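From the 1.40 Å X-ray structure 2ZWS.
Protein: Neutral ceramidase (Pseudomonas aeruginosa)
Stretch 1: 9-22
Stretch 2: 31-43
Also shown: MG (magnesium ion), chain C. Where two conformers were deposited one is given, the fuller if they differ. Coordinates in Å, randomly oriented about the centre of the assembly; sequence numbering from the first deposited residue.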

# COMPACT_ATOMS: atom_id res chain seq x y z
N LEU A 9 4.83 -5.22 -17.60
CA LEU A 9 3.85 -5.04 -16.52
C LEU A 9 3.60 -6.35 -15.86
O LEU A 9 3.33 -7.34 -16.53
CB LEU A 9 2.52 -4.56 -17.09
CG LEU A 9 2.63 -3.43 -18.12
CD1 LEU A 9 1.27 -3.16 -18.70
CD2 LEU A 9 3.17 -2.20 -17.41
N GLY A 10 3.68 -6.39 -14.54
CA GLY A 10 3.50 -7.63 -13.79
C GLY A 10 2.72 -7.40 -12.51
O GLY A 10 2.71 -6.29 -11.96
N LYS A 11 2.01 -8.42 -12.03
CA LYS A 11 1.25 -8.28 -10.80
C LYS A 11 1.37 -9.58 -10.03
O LYS A 11 1.34 -10.68 -10.62
CB LYS A 11 -0.22 -7.95 -11.13
CG LYS A 11 -1.15 -7.78 -9.98
CD LYS A 11 -2.51 -7.36 -10.50
CE LYS A 11 -3.59 -8.01 -9.73
NZ LYS A 11 -4.92 -7.76 -10.28
N ALA A 12 1.55 -9.49 -8.71
CA ALA A 12 1.64 -10.70 -7.89
C ALA A 12 1.07 -10.49 -6.50
O ALA A 12 1.04 -9.39 -5.99
CB ALA A 12 3.07 -11.18 -7.77
N ASP A 13 0.58 -11.58 -5.94
CA ASP A 13 -0.17 -11.61 -4.69
C ASP A 13 0.78 -11.41 -3.49
O ASP A 13 1.79 -12.13 -3.38
CB ASP A 13 -0.82 -12.99 -4.65
CG ASP A 13 -1.78 -13.20 -3.48
OD1 ASP A 13 -1.90 -12.34 -2.57
OD2 ASP A 13 -2.44 -14.28 -3.47
N ILE A 14 0.49 -10.41 -2.64
CA ILE A 14 1.28 -10.16 -1.44
C ILE A 14 0.37 -10.24 -0.19
O ILE A 14 0.71 -9.68 0.88
CB ILE A 14 1.98 -8.78 -1.47
CG1 ILE A 14 0.98 -7.65 -1.81
CG2 ILE A 14 3.12 -8.77 -2.45
CD1 ILE A 14 1.60 -6.21 -1.67
N THR A 15 -0.76 -10.93 -0.32
CA THR A 15 -1.73 -11.01 0.80
C THR A 15 -1.12 -11.83 1.95
O THR A 15 -0.61 -12.93 1.74
CB THR A 15 -3.03 -11.70 0.36
OG1 THR A 15 -3.53 -11.08 -0.84
CG2 THR A 15 -4.10 -11.59 1.46
N GLY A 16 -1.22 -11.30 3.15
CA GLY A 16 -0.66 -11.96 4.31
C GLY A 16 -1.72 -12.73 5.09
O GLY A 16 -2.72 -13.16 4.55
N GLU A 17 -1.49 -12.87 6.40
CA GLU A 17 -2.29 -13.80 7.22
C GLU A 17 -3.72 -13.29 7.39
O GLU A 17 -3.93 -12.17 7.87
CB GLU A 17 -1.59 -13.95 8.58
CG GLU A 17 -0.25 -14.71 8.46
CD GLU A 17 0.70 -14.48 9.62
OE1 GLU A 17 1.31 -13.38 9.73
OE2 GLU A 17 0.82 -15.41 10.43
N ALA A 18 -4.70 -14.09 6.97
CA ALA A 18 -6.11 -13.65 6.87
C ALA A 18 -6.96 -13.82 8.12
O ALA A 18 -8.11 -13.39 8.16
CB ALA A 18 -6.79 -14.34 5.69
N ALA A 19 -6.39 -14.45 9.14
CA ALA A 19 -7.06 -14.39 10.44
C ALA A 19 -6.09 -14.29 11.59
O ALA A 19 -5.01 -14.87 11.57
CB ALA A 19 -7.95 -15.61 10.64
N GLU A 20 -6.49 -13.50 12.60
CA GLU A 20 -5.83 -13.42 13.91
C GLU A 20 -4.45 -12.73 13.85
O GLU A 20 -3.51 -13.08 14.61
CB GLU A 20 -5.79 -14.80 14.62
CG GLU A 20 -7.23 -15.32 14.95
CD GLU A 20 -7.24 -16.57 15.85
OE1 GLU A 20 -6.27 -17.34 15.81
OE2 GLU A 20 -8.26 -16.76 16.58
N VAL A 21 -4.33 -11.73 12.98
CA VAL A 21 -3.18 -10.83 13.03
C VAL A 21 -3.70 -9.38 13.07
O VAL A 21 -4.56 -9.00 12.26
CB VAL A 21 -2.23 -11.01 11.81
CG1 VAL A 21 -1.05 -10.02 11.89
CG2 VAL A 21 -1.66 -12.41 11.79
N GLY A 22 -3.17 -8.57 13.99
CA GLY A 22 -3.50 -7.15 14.03
C GLY A 22 -3.27 -6.49 12.67
O GLY A 22 -2.25 -6.73 12.01
N GLN A 31 -8.30 -4.94 16.29
CA GLN A 31 -8.60 -5.04 14.88
C GLN A 31 -7.75 -6.12 14.25
O GLN A 31 -6.76 -5.83 13.55
CB GLN A 31 -8.38 -3.70 14.17
CG GLN A 31 -9.02 -3.69 12.79
CD GLN A 31 -8.47 -2.62 11.88
OE1 GLN A 31 -7.47 -1.94 12.18
NE2 GLN A 31 -9.10 -2.49 10.72
N LYS A 32 -8.13 -7.36 14.49
CA LYS A 32 -7.45 -8.50 13.87
C LYS A 32 -8.11 -8.97 12.59
O LYS A 32 -9.34 -8.89 12.46
CB LYS A 32 -7.31 -9.64 14.87
CG LYS A 32 -6.43 -9.25 16.07
CD LYS A 32 -5.83 -10.48 16.73
CE LYS A 32 -5.22 -10.12 18.04
NZ LYS A 32 -4.66 -11.37 18.65
N THR A 33 -7.31 -9.46 11.64
CA THR A 33 -7.91 -9.99 10.41
C THR A 33 -8.89 -11.11 10.73
O THR A 33 -8.72 -11.87 11.70
CB THR A 33 -6.85 -10.49 9.39
OG1 THR A 33 -6.00 -11.45 10.05
CG2 THR A 33 -5.96 -9.31 8.92
N ALA A 34 -9.92 -11.17 9.90
CA ALA A 34 -10.94 -12.23 10.00
C ALA A 34 -11.46 -12.70 8.65
O ALA A 34 -12.55 -13.24 8.56
CB ALA A 34 -12.11 -11.75 10.89
N GLY A 35 -10.68 -12.45 7.59
CA GLY A 35 -11.04 -12.91 6.25
C GLY A 35 -10.49 -12.01 5.18
O GLY A 35 -9.57 -11.20 5.42
N ILE A 36 -11.03 -12.17 3.96
CA ILE A 36 -10.57 -11.38 2.83
C ILE A 36 -11.76 -10.82 2.11
O ILE A 36 -12.72 -11.54 1.82
CB ILE A 36 -9.77 -12.28 1.84
CG1 ILE A 36 -8.49 -12.79 2.52
CG2 ILE A 36 -9.51 -11.55 0.50
CD1 ILE A 36 -7.77 -13.83 1.72
N HIS A 37 -11.73 -9.51 1.85
CA HIS A 37 -12.65 -8.95 0.87
C HIS A 37 -12.02 -9.01 -0.53
O HIS A 37 -12.57 -9.63 -1.44
CB HIS A 37 -13.09 -7.54 1.21
CG HIS A 37 -14.07 -7.00 0.22
ND1 HIS A 37 -14.33 -5.65 0.07
CD2 HIS A 37 -14.85 -7.63 -0.70
CE1 HIS A 37 -15.23 -5.48 -0.88
NE2 HIS A 37 -15.56 -6.66 -1.37
N MET A 38 -10.88 -8.35 -0.69
CA MET A 38 -10.09 -8.46 -1.91
C MET A 38 -8.63 -8.65 -1.51
O MET A 38 -8.21 -8.22 -0.42
CB MET A 38 -10.26 -7.24 -2.83
CG MET A 38 -11.68 -7.05 -3.44
SD MET A 38 -11.80 -6.09 -5.00
CE MET A 38 -10.98 -4.57 -4.51
N ARG A 39 -7.86 -9.32 -2.38
CA ARG A 39 -6.46 -9.57 -2.07
C ARG A 39 -5.62 -8.31 -2.26
O ARG A 39 -6.06 -7.32 -2.86
CB ARG A 39 -5.91 -10.72 -2.93
CG ARG A 39 -6.41 -12.08 -2.41
CD ARG A 39 -5.65 -13.30 -3.04
NE ARG A 39 -6.11 -14.50 -2.34
CZ ARG A 39 -5.40 -15.23 -1.48
NH1 ARG A 39 -4.10 -15.01 -1.28
NH2 ARG A 39 -6.00 -16.23 -0.84
N GLN A 40 -4.39 -8.38 -1.74
CA GLN A 40 -3.39 -7.34 -1.88
C GLN A 40 -2.38 -7.74 -2.95
O GLN A 40 -1.93 -8.90 -2.98
CB GLN A 40 -2.65 -7.19 -0.55
CG GLN A 40 -3.57 -6.79 0.62
CD GLN A 40 -2.84 -6.86 1.93
OE1 GLN A 40 -2.32 -5.86 2.41
NE2 GLN A 40 -2.74 -8.03 2.48
N TRP A 41 -2.00 -6.78 -3.80
CA TRP A 41 -1.11 -7.06 -4.94
C TRP A 41 0.06 -6.09 -4.99
O TRP A 41 -0.04 -4.91 -4.51
CB TRP A 41 -1.89 -6.94 -6.28
CG TRP A 41 -3.07 -7.88 -6.28
CD1 TRP A 41 -4.34 -7.61 -5.85
CD2 TRP A 41 -3.06 -9.26 -6.69
NE1 TRP A 41 -5.13 -8.75 -5.97
CE2 TRP A 41 -4.36 -9.77 -6.48
CE3 TRP A 41 -2.08 -10.10 -7.21
CZ2 TRP A 41 -4.70 -11.09 -6.77
CZ3 TRP A 41 -2.41 -11.41 -7.51
CH2 TRP A 41 -3.71 -11.90 -7.28
N ALA A 42 1.18 -6.60 -5.50
CA ALA A 42 2.27 -5.77 -5.96
C ALA A 42 2.13 -5.65 -7.48
O ALA A 42 1.97 -6.65 -8.17
CB ALA A 42 3.61 -6.41 -5.63
N ARG A 43 2.20 -4.42 -7.97
CA ARG A 43 2.06 -4.15 -9.41
C ARG A 43 3.36 -3.49 -9.84
O ARG A 43 3.71 -2.41 -9.36
CB ARG A 43 0.87 -3.20 -9.64
CG ARG A 43 -0.49 -3.88 -9.48
CD ARG A 43 -1.66 -2.89 -9.57
NE ARG A 43 -2.96 -3.57 -9.55
CZ ARG A 43 -3.63 -3.86 -8.43
NH1 ARG A 43 -3.12 -3.51 -7.26
NH2 ARG A 43 -4.82 -4.49 -8.48
MG MG C . -13.70 -11.12 -2.59
O HOH W 1 -13.13 -12.83 -0.81

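Strand 9-13 runs antiparallel to strand 41-43, and a second, separate ladder forms farther along, near Thr33. Gly10 O opens the contact, receiving a CA-H...O approach from Arg43 CA (3.4 Å). Lys11 lies on the same sheet face as Trp41 and Arg43; its extended chain crosses the indole, with Lys11 CE 3.3 Å from Trp41 CD2 and the ammonium over the five-membered ring in a cation-pi contact. That path also leaves Lys11 NZ only 3.7 Å from Arg43 NH2, two like charges that each find hydrogen-bond partners elsewhere in the structure. Ala12 pairs with Ala42 through two backbone hydrogen bonds, Ala12 N to Ala42 O (2.9 Å) and Ala42 N to Ala12 O (2.8 Å). Asp13 divides its carboxylate: OD2 forms a salt bridge with Arg39 NH1 (2.8 Å), while OD1 accepts from Thr15 N (2.9 Å) and Thr15 OG1 (2.7 Å). Ile14 N donates to Gln40 O (2.9 Å), and Ile14 CG2 packs on Ala42 CB (4.0 Å). Because Thr15 OG1 points its hydrogen at Asp13 OD1, its lone pairs are left to accept from Gln40 N (3.0 Å). Within the following loop, Thr33 OG1 donates to Glu17 O (3.1 Å), and Ala18 CB meets Ile36 CG1 (3.9 Å). Thr33 then anchors the second ladder through its backbone: Glu20 N donates to Thr33 O and Thr33 N to Val21 O, both 2.9 Å. The pairing runs on to Gly22 beside Lys32.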